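Local coordinates for protein carboxylesterase (Est-2) (Archaeoglobus fulgidus, PDB 5FRD) that probably hydrolyses carboxylic esters as a thermophilic carboxylesterase of the alpha/beta hydrolase family, and binds coenzyme A near its active site, at residues Asp10-Ser15 with Asp50-Gly55; Ala34-Asn39 with Ser227-Leu232; Val80-Val85 with Asn102-Leu107; Ala108-Gly113 with Glu240-Phe245; Glu123-Leu128 with Asp168-Asp173. One frame throughout, in Å; residues are numbered along the deposited sequence. Where two conformers were deposited one is given.

Contact 1: residues Asp10-Ser15 with Asp50-Gly55; sequences DGVKVS and DLPNHG
S15 and D50 are joined by one backbone hydrogen bond, D50 N to S15 O at 2.9 Å with an N-H...O angle of 165°, which ties strand 12-18 to the loop leaving strand 47-49, its neighbour in the mixed sheet of the alpha/beta hydrolase fold. The loop then turns back through a type II beta turn from L51 to H54. The side chains fall into a polar and an apolar group. D50 OD2 lies 3.6 Å from S15 CB. R4 binds both residues through its NH1, as a salt bridge to D50 OD2 and a hydrogen bond to S15 OG, while A34 N holds D50 OD1.

The P52 ring leans on two valines. V12 CG1 meets P52 CG at 4.2 Å, the two side chains crossing at about a right angle, and V14 CG2 is a looser neighbour of P52 CG at 4.5 Å. V14, with CG1 anti to the backbone N (chi1 175°), puts that methyl 3.9 Å from D50 O. Within the turn, H54 ND1 donates to P52 O at 2.8 Å, close to the ring plane, while NE2 is bonded to D168. Strand 3-9 flanks V14 and S15, and Y71 of helix 65-79 packs on both V12 and P52.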
# COMPACT_ATOMS: atom_id res chain seq x y z
N ASP A 10 -18.23 -2.67 -11.90
CA ASP A 10 -19.03 -1.70 -12.69
C ASP A 10 -18.53 -1.52 -14.12
O ASP A 10 -18.47 -0.41 -14.63
CB ASP A 10 -19.02 -0.33 -12.00
CG ASP A 10 -19.53 -0.39 -10.58
OD1 ASP A 10 -20.25 -1.35 -10.24
OD2 ASP A 10 -19.19 0.53 -9.81
N GLY A 11 -18.15 -2.62 -14.75
CA GLY A 11 -17.65 -2.58 -16.10
C GLY A 11 -16.16 -2.31 -16.27
O GLY A 11 -15.67 -2.29 -17.40
N VAL A 12 -15.43 -2.10 -15.17
CA VAL A 12 -13.98 -1.92 -15.19
C VAL A 12 -13.37 -3.28 -14.84
O VAL A 12 -13.67 -3.84 -13.77
CB VAL A 12 -13.54 -0.85 -14.18
CG1 VAL A 12 -12.02 -0.66 -14.17
CG2 VAL A 12 -14.22 0.49 -14.49
N LYS A 13 -12.57 -3.81 -15.75
CA LYS A 13 -11.83 -5.05 -15.51
C LYS A 13 -10.73 -4.75 -14.48
O LYS A 13 -9.91 -3.86 -14.70
CB LYS A 13 -11.23 -5.61 -16.79
CG LYS A 13 -10.36 -6.85 -16.58
CD LYS A 13 -9.94 -7.53 -17.89
CE LYS A 13 -8.97 -6.78 -18.78
NZ LYS A 13 -7.99 -5.93 -18.05
N VAL A 14 -10.75 -5.53 -13.41
CA VAL A 14 -9.74 -5.44 -12.34
C VAL A 14 -9.02 -6.77 -12.27
O VAL A 14 -9.63 -7.81 -12.09
CB VAL A 14 -10.36 -5.07 -10.99
CG1 VAL A 14 -9.32 -5.10 -9.87
CG2 VAL A 14 -11.01 -3.68 -11.05
N SER A 15 -7.68 -6.72 -12.37
CA SER A 15 -6.85 -7.90 -12.18
C SER A 15 -6.31 -7.94 -10.76
O SER A 15 -6.08 -6.89 -10.16
CB SER A 15 -5.70 -7.89 -13.16
OG SER A 15 -5.06 -9.17 -13.18
N ASP A 50 -4.44 -5.08 -8.65
CA ASP A 50 -3.89 -4.05 -9.56
C ASP A 50 -4.92 -2.92 -9.59
O ASP A 50 -6.02 -3.13 -10.11
CB ASP A 50 -3.74 -4.58 -11.00
CG ASP A 50 -2.55 -5.46 -11.24
OD1 ASP A 50 -1.51 -5.33 -10.57
OD2 ASP A 50 -2.60 -6.23 -12.26
N LEU A 51 -4.67 -1.78 -8.96
CA LEU A 51 -5.64 -0.70 -9.07
C LEU A 51 -5.86 -0.35 -10.53
O LEU A 51 -4.94 -0.48 -11.35
CB LEU A 51 -5.17 0.54 -8.30
CG LEU A 51 -5.14 0.46 -6.78
CD1 LEU A 51 -4.43 1.65 -6.18
CD2 LEU A 51 -6.53 0.29 -6.18
N PRO A 52 -7.08 0.08 -10.87
CA PRO A 52 -7.25 0.58 -12.24
C PRO A 52 -6.14 1.57 -12.59
O PRO A 52 -5.61 2.27 -11.70
CB PRO A 52 -8.62 1.26 -12.19
CG PRO A 52 -9.35 0.48 -11.14
CD PRO A 52 -8.31 0.18 -10.09
N ASN A 53 -5.75 1.57 -13.85
CA ASN A 53 -4.60 2.32 -14.37
C ASN A 53 -3.24 1.71 -14.11
O ASN A 53 -2.23 2.29 -14.50
CB ASN A 53 -4.60 3.79 -13.93
CG ASN A 53 -5.93 4.46 -14.23
OD1 ASN A 53 -6.38 4.42 -15.36
ND2 ASN A 53 -6.58 4.99 -13.22
N HIS A 54 -3.22 0.54 -13.47
CA HIS A 54 -2.00 -0.16 -13.09
C HIS A 54 -2.09 -1.62 -13.48
O HIS A 54 -3.16 -2.22 -13.55
CB HIS A 54 -1.78 -0.04 -11.58
CG HIS A 54 -1.77 1.37 -11.07
ND1 HIS A 54 -2.91 2.10 -10.89
CD2 HIS A 54 -0.75 2.16 -10.69
CE1 HIS A 54 -2.60 3.30 -10.44
NE2 HIS A 54 -1.29 3.36 -10.28
N GLY A 55 -0.93 -2.22 -13.70
CA GLY A 55 -0.85 -3.67 -13.98
C GLY A 55 -1.73 -4.08 -15.15
O GLY A 55 -1.70 -3.43 -16.20

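Contact 2: residues Ala34-Asn39 with Ser227-Leu232; sequences ATQWVN and SHMVML
M231 packs on Q36 and makes a Met-aromatic contact with W37, joining the 3-10 turn and helix start at 34-39 to the short helix that opens at V230, in the alpha/beta hydrolase core. The tight part is a knot around the M231 side chain. Its CG stands between the backbone N and the carbonyl carbon (chi1 73°), the crowded position, and lies 3.6 Å from Q36 O. L232 CD2 reaches the same Q36 O at 3.4 Å. The M231 chain then bends twice. Its CG also meets CZ3 of the W37 ring at 3.9 Å, while SD sits 5.3 Å from the centroid of the six-membered ring, approaching obliquely. In the conformer given, Q36 NE2 rests over one face of the indole, toward its rim, and touches M231 CE at 3.7 Å; OE1 of the same amide is held by S32 and S29. An alanine in place of M231 would probably open a gap beside the W37 ring and leave the Q36 amide without the sulfur and methyl it leans on.

Towards N39 the packing is looser, and both N39 and L232 are partly exposed. N39 ND2 lies 3.7 Å from L232 CD2, and the N39 and L232 side chains cross at about a right angle. H228, two residues before the helix, hydrogen-bonds D200 and touches S89, consistent with a Ser-His-Asp triad. On the wetter side one water bridges the segments, accepting from N39 ND2 at 3.0 Å and donating to L232 O at 2.9 Å.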
# COMPACT_ATOMS: atom_id res chain seq x y z
N ALA A 34 0.25 -5.02 -8.41
CA ALA A 34 0.18 -6.14 -7.52
C ALA A 34 1.48 -6.89 -7.31
O ALA A 34 1.66 -7.50 -6.26
CB ALA A 34 -0.89 -7.10 -7.99
N THR A 35 2.37 -6.85 -8.30
CA THR A 35 3.63 -7.55 -8.21
C THR A 35 4.50 -7.03 -7.09
O THR A 35 5.41 -7.72 -6.63
CB THR A 35 4.42 -7.57 -9.50
OG1 THR A 35 4.86 -6.27 -9.84
CG2 THR A 35 3.64 -8.18 -10.64
N GLN A 36 4.22 -5.83 -6.56
CA GLN A 36 4.91 -5.33 -5.38
C GLN A 36 4.87 -6.29 -4.21
O GLN A 36 5.75 -6.27 -3.34
CB GLN A 36 4.17 -4.07 -4.94
CG GLN A 36 4.92 -3.27 -3.92
CD GLN A 36 4.12 -2.12 -3.53
OE1 GLN A 36 3.69 -1.30 -4.35
NE2 GLN A 36 3.89 -2.05 -2.27
N TRP A 37 3.81 -7.11 -4.17
CA TRP A 37 3.54 -7.97 -3.06
C TRP A 37 3.88 -9.43 -3.29
O TRP A 37 3.51 -10.28 -2.46
CB TRP A 37 2.06 -7.88 -2.69
CG TRP A 37 1.63 -6.48 -2.34
CD1 TRP A 37 0.87 -5.64 -3.09
CD2 TRP A 37 1.94 -5.76 -1.14
NE1 TRP A 37 0.65 -4.48 -2.44
CE2 TRP A 37 1.29 -4.52 -1.23
CE3 TRP A 37 2.68 -6.07 0.02
CZ2 TRP A 37 1.36 -3.58 -0.22
CZ3 TRP A 37 2.71 -5.16 1.03
CH2 TRP A 37 2.07 -3.92 0.91
N VAL A 38 4.61 -9.75 -4.36
CA VAL A 38 4.91 -11.17 -4.64
C VAL A 38 5.51 -11.94 -3.47
O VAL A 38 5.16 -13.08 -3.24
CB VAL A 38 5.79 -11.41 -5.89
CG1 VAL A 38 5.00 -11.10 -7.15
CG2 VAL A 38 7.12 -10.68 -5.82
N ASN A 39 6.41 -11.31 -2.71
CA ASN A 39 7.04 -12.02 -1.59
C ASN A 39 6.09 -12.33 -0.45
O ASN A 39 6.27 -13.30 0.29
CB ASN A 39 8.24 -11.23 -1.05
CG ASN A 39 9.29 -10.99 -2.08
OD1 ASN A 39 9.95 -11.93 -2.53
ND2 ASN A 39 9.45 -9.74 -2.49
N SER A 227 14.18 0.78 3.70
CA SER A 227 13.63 2.10 3.54
C SER A 227 12.14 1.95 3.21
O SER A 227 11.48 1.08 3.76
CB SER A 227 14.43 2.84 2.45
OG SER A 227 13.94 4.15 2.23
N HIS A 228 11.63 2.77 2.32
CA HIS A 228 10.20 2.78 1.96
C HIS A 228 9.74 1.47 1.39
O HIS A 228 8.62 1.04 1.69
CB HIS A 228 9.96 3.93 0.98
CG HIS A 228 8.53 4.28 0.71
ND1 HIS A 228 7.69 4.73 1.68
CD2 HIS A 228 7.84 4.35 -0.46
CE1 HIS A 228 6.52 5.05 1.13
NE2 HIS A 228 6.58 4.81 -0.16
N MET A 229 10.59 0.79 0.62
CA MET A 229 10.20 -0.46 -0.07
C MET A 229 10.45 -1.72 0.78
O MET A 229 10.91 -2.76 0.29
CB MET A 229 10.92 -0.57 -1.42
CG MET A 229 10.71 0.61 -2.34
SD MET A 229 8.99 1.06 -2.57
CE MET A 229 8.34 -0.42 -3.29
N VAL A 230 10.07 -1.63 2.05
CA VAL A 230 10.37 -2.63 3.06
C VAL A 230 9.89 -4.05 2.71
O VAL A 230 10.55 -5.03 3.01
CB VAL A 230 9.86 -2.15 4.42
CG1 VAL A 230 8.34 -1.93 4.43
CG2 VAL A 230 10.25 -3.10 5.52
N MET A 231 8.74 -4.18 2.04
CA MET A 231 8.21 -5.50 1.71
C MET A 231 9.02 -6.22 0.64
O MET A 231 8.93 -7.43 0.54
CB MET A 231 6.73 -5.40 1.28
CG MET A 231 6.47 -4.81 -0.10
SD MET A 231 6.97 -3.11 -0.37
CE MET A 231 5.90 -2.38 0.83
N LEU A 232 9.78 -5.45 -0.15
CA LEU A 232 10.70 -5.98 -1.16
C LEU A 232 12.11 -6.08 -0.64
O LEU A 232 12.85 -6.98 -1.04
CB LEU A 232 10.71 -5.06 -2.39
CG LEU A 232 9.41 -4.97 -3.18
CD1 LEU A 232 9.47 -3.84 -4.19
CD2 LEU A 232 9.14 -6.29 -3.86
O HOH W 1 12.12 -8.66 -3.23

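Contact 3: residues Val80-Val85 with Asn102-Leu107; sequences VGKAVV and NPEICL
A83 pairs with C106 in a parallel beta bridge, the alanine being gripped by the residues on either side of the cysteine: A83 N donates to I105 O at 2.9 Å, and L107 N donates to A83 O, also at 2.9 Å. Before the bridge, K82 CA comes 3.2 Å from I105 O in a CA-H...O contact, so that carbonyl is approached from two neighbouring residues.

Among the side chains, K82 stretches across the 3-10 turn at 103-105. Its chain is extended until it bends at the last torsion (chi4 -76°), which brings NZ, in the conformer given, to 2.7 Å from E104 O, where it donates a hydrogen bond from above the plane of that carbonyl. The ammonium therefore grips the main chain, while the E104 carboxylate, also in the conformer given, accepts from N102 ND2. L107 lies over the A83 backbone, and its CD2 reaches K82 CB at 3.9 Å. On the side of the sheet where A83 and C106 point, V85 CG2 approaches C106 SG, in its given conformer, at 4.0 Å. I105 CB lies 3.7 Å from G81 O.

These residues close the beta-alpha-beta unit of strand 83-88, helix 90-101 and strand 106-112. L98 of helix 90-101 packs on I105 and C106, L76 of helix 65-79 packs on V85, and V251 touches both V84 and L107.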
# COMPACT_ATOMS: atom_id res chain seq x y z
N VAL A 80 -12.43 -11.99 -1.23
CA VAL A 80 -12.30 -12.53 0.13
C VAL A 80 -13.43 -12.18 1.09
O VAL A 80 -13.55 -12.81 2.13
CB VAL A 80 -10.93 -12.17 0.76
CG1 VAL A 80 -9.82 -12.97 0.06
CG2 VAL A 80 -10.64 -10.70 0.68
N GLY A 81 -14.27 -11.20 0.75
CA GLY A 81 -15.42 -10.85 1.58
C GLY A 81 -15.06 -9.88 2.67
O GLY A 81 -15.59 -8.78 2.69
N LYS A 82 -14.19 -10.34 3.57
CA LYS A 82 -13.61 -9.51 4.62
C LYS A 82 -12.13 -9.86 4.71
O LYS A 82 -11.73 -10.96 4.40
CB LYS A 82 -14.27 -9.76 5.96
CG LYS A 82 -15.76 -9.53 5.96
CD LYS A 82 -16.30 -9.63 7.38
CE LYS A 82 -17.82 -9.52 7.41
NZ LYS A 82 -18.31 -8.12 7.24
N ALA A 83 -11.30 -8.90 5.10
CA ALA A 83 -9.86 -9.19 5.12
C ALA A 83 -9.10 -8.25 6.02
O ALA A 83 -9.58 -7.16 6.36
CB ALA A 83 -9.28 -9.06 3.71
N VAL A 84 -7.89 -8.69 6.38
CA VAL A 84 -6.86 -7.78 6.84
C VAL A 84 -6.41 -6.99 5.62
O VAL A 84 -5.98 -7.60 4.64
CB VAL A 84 -5.73 -8.57 7.47
CG1 VAL A 84 -4.58 -7.65 7.87
CG2 VAL A 84 -6.23 -9.38 8.66
N VAL A 85 -6.50 -5.68 5.68
CA VAL A 85 -6.15 -4.83 4.55
C VAL A 85 -4.77 -4.25 4.75
O VAL A 85 -4.53 -3.59 5.78
CB VAL A 85 -7.16 -3.71 4.37
CG1 VAL A 85 -6.79 -2.81 3.20
CG2 VAL A 85 -8.57 -4.28 4.16
N ASN A 102 -16.16 1.53 4.53
CA ASN A 102 -16.61 0.15 4.64
C ASN A 102 -15.91 -0.58 5.80
O ASN A 102 -15.19 -1.57 5.61
CB ASN A 102 -16.34 -0.61 3.31
CG ASN A 102 -17.13 -0.07 2.14
OD1 ASN A 102 -16.62 0.65 1.28
ND2 ASN A 102 -18.40 -0.41 2.10
N PRO A 103 -16.11 -0.12 7.04
CA PRO A 103 -15.41 -0.73 8.17
C PRO A 103 -15.72 -2.19 8.37
O PRO A 103 -14.88 -2.95 8.84
CB PRO A 103 -15.86 0.10 9.38
CG PRO A 103 -17.16 0.71 8.92
CD PRO A 103 -17.01 0.97 7.47
N GLU A 104 -16.91 -2.62 7.95
CA GLU A 104 -17.37 -3.97 8.12
C GLU A 104 -16.53 -5.02 7.39
O GLU A 104 -16.49 -6.18 7.78
CB GLU A 104 -18.85 -4.04 7.67
CG GLU A 104 -19.14 -3.83 6.17
CD GLU A 104 -19.16 -2.37 5.70
OE1 GLU A 104 -19.15 -1.43 6.54
OE2 GLU A 104 -19.21 -2.18 4.45
N ILE A 105 -15.86 -4.60 6.31
CA ILE A 105 -15.07 -5.54 5.51
C ILE A 105 -13.61 -5.64 5.97
O ILE A 105 -12.90 -6.46 5.43
CB ILE A 105 -15.16 -5.31 3.98
CG1 ILE A 105 -14.42 -4.06 3.54
CG2 ILE A 105 -16.63 -5.29 3.51
CD1 ILE A 105 -14.48 -3.74 2.06
N CYS A 106 -13.23 -4.82 6.95
CA CYS A 106 -11.86 -4.78 7.48
C CYS A 106 -11.76 -5.53 8.78
O CYS A 106 -12.36 -5.12 9.80
CB CYS A 106 -11.45 -3.37 7.74
SG CYS A 106 -11.43 -2.39 6.26
N LEU A 107 -11.03 -6.62 8.77
CA LEU A 107 -10.76 -7.36 9.98
C LEU A 107 -9.65 -6.68 10.78
O LEU A 107 -9.61 -6.77 12.02
CB LEU A 107 -10.32 -8.77 9.67
CG LEU A 107 -11.26 -9.61 8.79
CD1 LEU A 107 -10.61 -10.94 8.50
CD2 LEU A 107 -12.61 -9.77 9.48

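Contact 4: residues Ala108-Gly113 with Glu240-Phe245; sequences ALVLVG and EALEKF
F245 and L242 press on A108 and V110, fastening helix 235-249 to a central strand of the alpha/beta hydrolase sheet. In these segments helix and strand run nearly antiparallel, at 164°, with their axes 11.0 Å apart at closest approach, and no hydrogen bond links them; the contact is apolar.

Aliphatic packing comes from L242, whose CD1 meets V110 CG2 at 3.9 Å, the two side chains crossing obliquely. V110 CG2 thus has a leucine methyl and an aromatic ring as neighbours.

The aromatic packing is the larger share. With CG anti to its backbone N (chi1 -179°), F245 extends from the helix toward the strand, and its CE2 meets V110 CG2 at 3.8 Å. Their side chains slide past each other in opposite directions. An alanine in place of F245 would probably open a gap over A108 and V110, leaving V110 CG2 with L242 as its partner from this helix segment. Around them, L193 of the adjoining strand 192-197 touches F245 and V110, and V84 of strand 83-88 reaches A108 and V110.

At the end of the ring, F245 CZ lies 3.8 Å from A108 CB and 4.0 Å from L109 O.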
# COMPACT_ATOMS: atom_id res chain seq x y z
N ALA A 108 -8.76 -6.01 10.07
CA ALA A 108 -7.60 -5.34 10.68
C ALA A 108 -6.94 -4.53 9.57
O ALA A 108 -7.24 -4.71 8.40
CB ALA A 108 -6.60 -6.34 11.23
N LEU A 109 -6.05 -3.60 9.94
CA LEU A 109 -5.35 -2.73 9.02
C LEU A 109 -3.86 -2.92 9.20
O LEU A 109 -3.40 -3.01 10.34
CB LEU A 109 -5.69 -1.28 9.27
CG LEU A 109 -7.03 -0.76 8.76
CD1 LEU A 109 -7.24 0.67 9.20
CD2 LEU A 109 -7.06 -0.77 7.24
N VAL A 110 -3.11 -2.94 8.11
CA VAL A 110 -1.65 -2.97 8.14
C VAL A 110 -1.24 -1.79 7.29
O VAL A 110 -1.46 -1.75 6.09
CB VAL A 110 -1.08 -4.28 7.67
CG1 VAL A 110 0.45 -4.22 7.73
CG2 VAL A 110 -1.63 -5.44 8.47
N LEU A 111 -0.67 -0.77 7.93
CA LEU A 111 -0.30 0.48 7.31
C LEU A 111 1.22 0.46 7.16
O LEU A 111 1.95 0.46 8.15
CB LEU A 111 -0.73 1.65 8.18
CG LEU A 111 -2.24 1.73 8.40
CD1 LEU A 111 -2.53 2.84 9.40
CD2 LEU A 111 -3.00 1.95 7.09
N VAL A 112 1.68 0.41 5.93
CA VAL A 112 3.08 0.21 5.60
C VAL A 112 3.58 1.43 4.84
O VAL A 112 3.07 1.77 3.78
CB VAL A 112 3.28 -1.03 4.70
CG1 VAL A 112 4.77 -1.28 4.53
CG2 VAL A 112 2.58 -2.27 5.27
N GLY A 113 4.63 2.10 5.35
CA GLY A 113 5.22 3.20 4.62
C GLY A 113 4.16 4.18 4.11
O GLY A 113 4.05 4.46 2.90
N GLU A 240 7.57 -12.08 8.64
CA GLU A 240 7.50 -12.58 10.01
C GLU A 240 6.62 -11.69 10.89
O GLU A 240 5.84 -12.18 11.71
CB GLU A 240 8.94 -12.71 10.56
CG GLU A 240 9.06 -13.23 11.98
CD GLU A 240 10.51 -13.33 12.43
OE1 GLU A 240 11.40 -13.63 11.61
OE2 GLU A 240 10.74 -13.10 13.64
N ALA A 241 6.77 -10.37 10.76
CA ALA A 241 5.96 -9.43 11.51
C ALA A 241 4.49 -9.55 11.15
O ALA A 241 3.62 -9.55 12.00
CB ALA A 241 6.42 -8.00 11.27
N LEU A 242 4.21 -9.63 9.85
CA LEU A 242 2.83 -9.75 9.39
C LEU A 242 2.21 -11.04 9.87
O LEU A 242 1.08 -11.02 10.35
CB LEU A 242 2.77 -9.59 7.88
CG LEU A 242 1.37 -9.70 7.23
CD1 LEU A 242 0.40 -8.73 7.84
CD2 LEU A 242 1.49 -9.45 5.73
N GLU A 243 2.94 -12.15 9.77
CA GLU A 243 2.41 -13.44 10.21
C GLU A 243 2.10 -13.46 11.71
O GLU A 243 1.04 -14.01 12.12
CB GLU A 243 3.34 -14.58 9.82
CG GLU A 243 2.77 -15.96 10.11
CD GLU A 243 1.49 -16.28 9.32
OE1 GLU A 243 1.32 -15.82 8.17
OE2 GLU A 243 0.64 -17.00 9.87
N LYS A 244 2.96 -12.87 12.53
CA LYS A 244 2.71 -12.77 13.96
C LYS A 244 1.40 -12.00 14.22
O LYS A 244 0.57 -12.40 15.03
CB LYS A 244 3.88 -12.10 14.66
CG LYS A 244 3.73 -11.94 16.16
CD LYS A 244 5.09 -11.65 16.80
CE LYS A 244 4.96 -11.20 18.25
NZ LYS A 244 4.72 -9.73 18.35
N PHE A 245 1.20 -10.92 13.48
CA PHE A 245 -0.03 -10.12 13.61
C PHE A 245 -1.27 -10.88 13.14
O PHE A 245 -2.35 -10.81 13.76
CB PHE A 245 0.13 -8.82 12.80
CG PHE A 245 -1.05 -7.90 12.85
CD1 PHE A 245 -1.35 -7.20 14.00
CD2 PHE A 245 -1.82 -7.66 11.72
CE1 PHE A 245 -2.41 -6.32 14.05
CE2 PHE A 245 -2.86 -6.78 11.75
CZ PHE A 245 -3.17 -6.11 12.91

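Contact 5: residues Glu123-Leu128 with Asp168-Asp173; sequences EILEGL and DLSLCD
L125 and L169 meet among helices 122-125, 127-130 and 162-173, inserted after strand 106-112 and before strand 192-197, where alpha/beta hydrolases commonly carry their cap. No hydrogen bond crosses between the segments.

The apolar packing has L169 at its centre. The L125 side chain slides past it in the opposite direction, with L125 CD1 3.8 Å from L169 CB. L169 CD1 touches both I124 CG2 and L128 CD1, each 4.0 Å away, and both of those side chains cross L169 at about a right angle. Three residues from helices 122-125 and 127-130 therefore share one leucine. L138 and M139 of helix 132-141 also touch I124.

The second kind of contact sets aliphatic carbon beside polar groups. In the conformer given, S170 OG lies 3.7 Å from L125 CD1, its hydrogen bond going to H166 O in its own helix. In L125, chi1 of -174° sets CG anti to the backbone N, and from there CD2 reaches D173, a carboxylate tied through OD1 to V120 N and, by a salt bridge, to R119, which is a coenzyme A-binding residue. The pocket is close at hand: C172 touches the coenzyme A, and the I124 side chain comes within about 4 Å of it. L125 CD2 stands 3.7 Å from D173 OD2 and 3.8 Å from D173 CG.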
# COMPACT_ATOMS: atom_id res chain seq x y z
N GLU A 123 9.94 19.16 -5.80
CA GLU A 123 11.05 18.72 -6.68
C GLU A 123 10.79 17.34 -7.35
O GLU A 123 11.30 17.04 -8.43
CB GLU A 123 12.34 18.70 -5.87
CG GLU A 123 13.61 18.49 -6.69
CD GLU A 123 14.89 18.76 -5.89
OE1 GLU A 123 14.82 18.96 -4.66
OE2 GLU A 123 15.99 18.76 -6.50
N ILE A 124 10.02 16.48 -6.69
CA ILE A 124 9.59 15.22 -7.31
C ILE A 124 8.39 15.52 -8.18
O ILE A 124 8.39 15.22 -9.35
CB ILE A 124 9.25 14.13 -6.25
CG1 ILE A 124 10.48 13.73 -5.41
CG2 ILE A 124 8.65 12.88 -6.92
CD1 ILE A 124 10.23 12.84 -4.19
N LEU A 125 7.32 16.08 -7.60
CA LEU A 125 6.04 16.14 -8.26
C LEU A 125 6.10 17.03 -9.51
O LEU A 125 5.62 16.62 -10.56
CB LEU A 125 4.95 16.54 -7.23
CG LEU A 125 3.50 16.53 -7.67
CD1 LEU A 125 3.06 15.15 -8.11
CD2 LEU A 125 2.62 17.04 -6.54
N GLU A 126 6.72 18.21 -9.40
CA GLU A 126 6.88 19.12 -10.54
C GLU A 126 8.05 18.68 -11.43
O GLU A 126 8.03 18.92 -12.64
CB GLU A 126 7.11 20.57 -10.08
CG GLU A 126 6.00 21.23 -9.25
CD GLU A 126 4.62 20.99 -9.82
OE1 GLU A 126 4.26 21.63 -10.84
OE2 GLU A 126 3.88 20.17 -9.25
N GLY A 127 9.05 18.03 -10.85
CA GLY A 127 10.20 17.52 -11.60
C GLY A 127 9.83 16.42 -12.60
O GLY A 127 10.51 16.25 -13.62
N LEU A 128 8.74 15.69 -12.37
CA LEU A 128 8.34 14.63 -13.28
C LEU A 128 7.82 15.09 -14.65
O LEU A 128 7.86 14.30 -15.60
CB LEU A 128 7.24 13.76 -12.71
CG LEU A 128 7.65 12.83 -11.60
CD1 LEU A 128 6.39 12.34 -10.91
CD2 LEU A 128 8.48 11.68 -12.12
N ASP A 168 -0.83 9.47 -9.70
CA ASP A 168 -0.93 8.84 -8.37
C ASP A 168 -0.36 9.77 -7.29
O ASP A 168 -0.93 9.91 -6.22
CB ASP A 168 -0.12 7.53 -8.33
CG ASP A 168 -0.74 6.40 -9.13
OD1 ASP A 168 -1.93 6.45 -9.52
OD2 ASP A 168 0.00 5.37 -9.37
N LEU A 169 0.81 10.35 -7.53
CA LEU A 169 1.44 11.24 -6.56
C LEU A 169 0.62 12.50 -6.37
O LEU A 169 0.62 13.05 -5.27
CB LEU A 169 2.87 11.57 -6.94
CG LEU A 169 3.85 10.40 -6.81
CD1 LEU A 169 5.20 10.83 -7.38
CD2 LEU A 169 4.03 9.95 -5.38
N SER A 170 -0.03 12.98 -7.41
CA SER A 170 -0.94 14.12 -7.26
C SER A 170 -2.10 13.79 -6.33
O SER A 170 -2.54 14.64 -5.56
CB SER A 170 -1.45 14.56 -8.63
OG SER A 170 -0.41 15.12 -9.40
N LEU A 171 -2.59 12.54 -6.38
CA LEU A 171 -3.65 12.13 -5.45
C LEU A 171 -3.11 12.06 -4.04
O LEU A 171 -3.78 12.48 -3.09
CB LEU A 171 -4.24 10.78 -5.83
CG LEU A 171 -4.96 10.65 -7.17
CD1 LEU A 171 -5.56 9.26 -7.33
CD2 LEU A 171 -6.02 11.71 -7.38
N CYS A 172 -1.91 11.54 -3.85
CA CYS A 172 -1.25 11.58 -2.54
C CYS A 172 -1.13 12.99 -1.99
O CYS A 172 -1.40 13.27 -0.79
CB CYS A 172 0.16 10.98 -2.59
SG CYS A 172 0.23 9.20 -2.86
N ASP A 173 -0.72 13.90 -2.87
CA ASP A 173 -0.46 15.27 -2.45
C ASP A 173 -1.71 15.95 -1.91
O ASP A 173 -1.59 16.88 -1.11
CB ASP A 173 0.12 16.05 -3.61
CG ASP A 173 0.80 17.31 -3.18
OD1 ASP A 173 1.66 17.32 -2.29
OD2 ASP A 173 0.52 18.33 -3.82

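How the contacts relate
Contacts 3 and 4 share strand 106-112 and adjoin: V85 O and V110 N lie 2.8 Å apart, a probable hydrogen bond, and V84 CG1 packs on V110 CG2. Contact 4 passes to contact 2 through V112, whose CG1 lies 3.6 Å from V230 CG1. Contact 2 holds H228 of the putative catalytic triad, and the M229 side chain is about 11 Å from coenzyme A. Contact 1 reaches contact 2 through D50 OD1 and A34 N at 2.8 Å, and contact 5 through H54 NE2 and D168 OD2 at 2.6 Å, both probably hydrogen bonds. Contact 5 borders the coenzyme; its centre lies about 30 Å from that of contact 3, on the opposite side of the chain's centre.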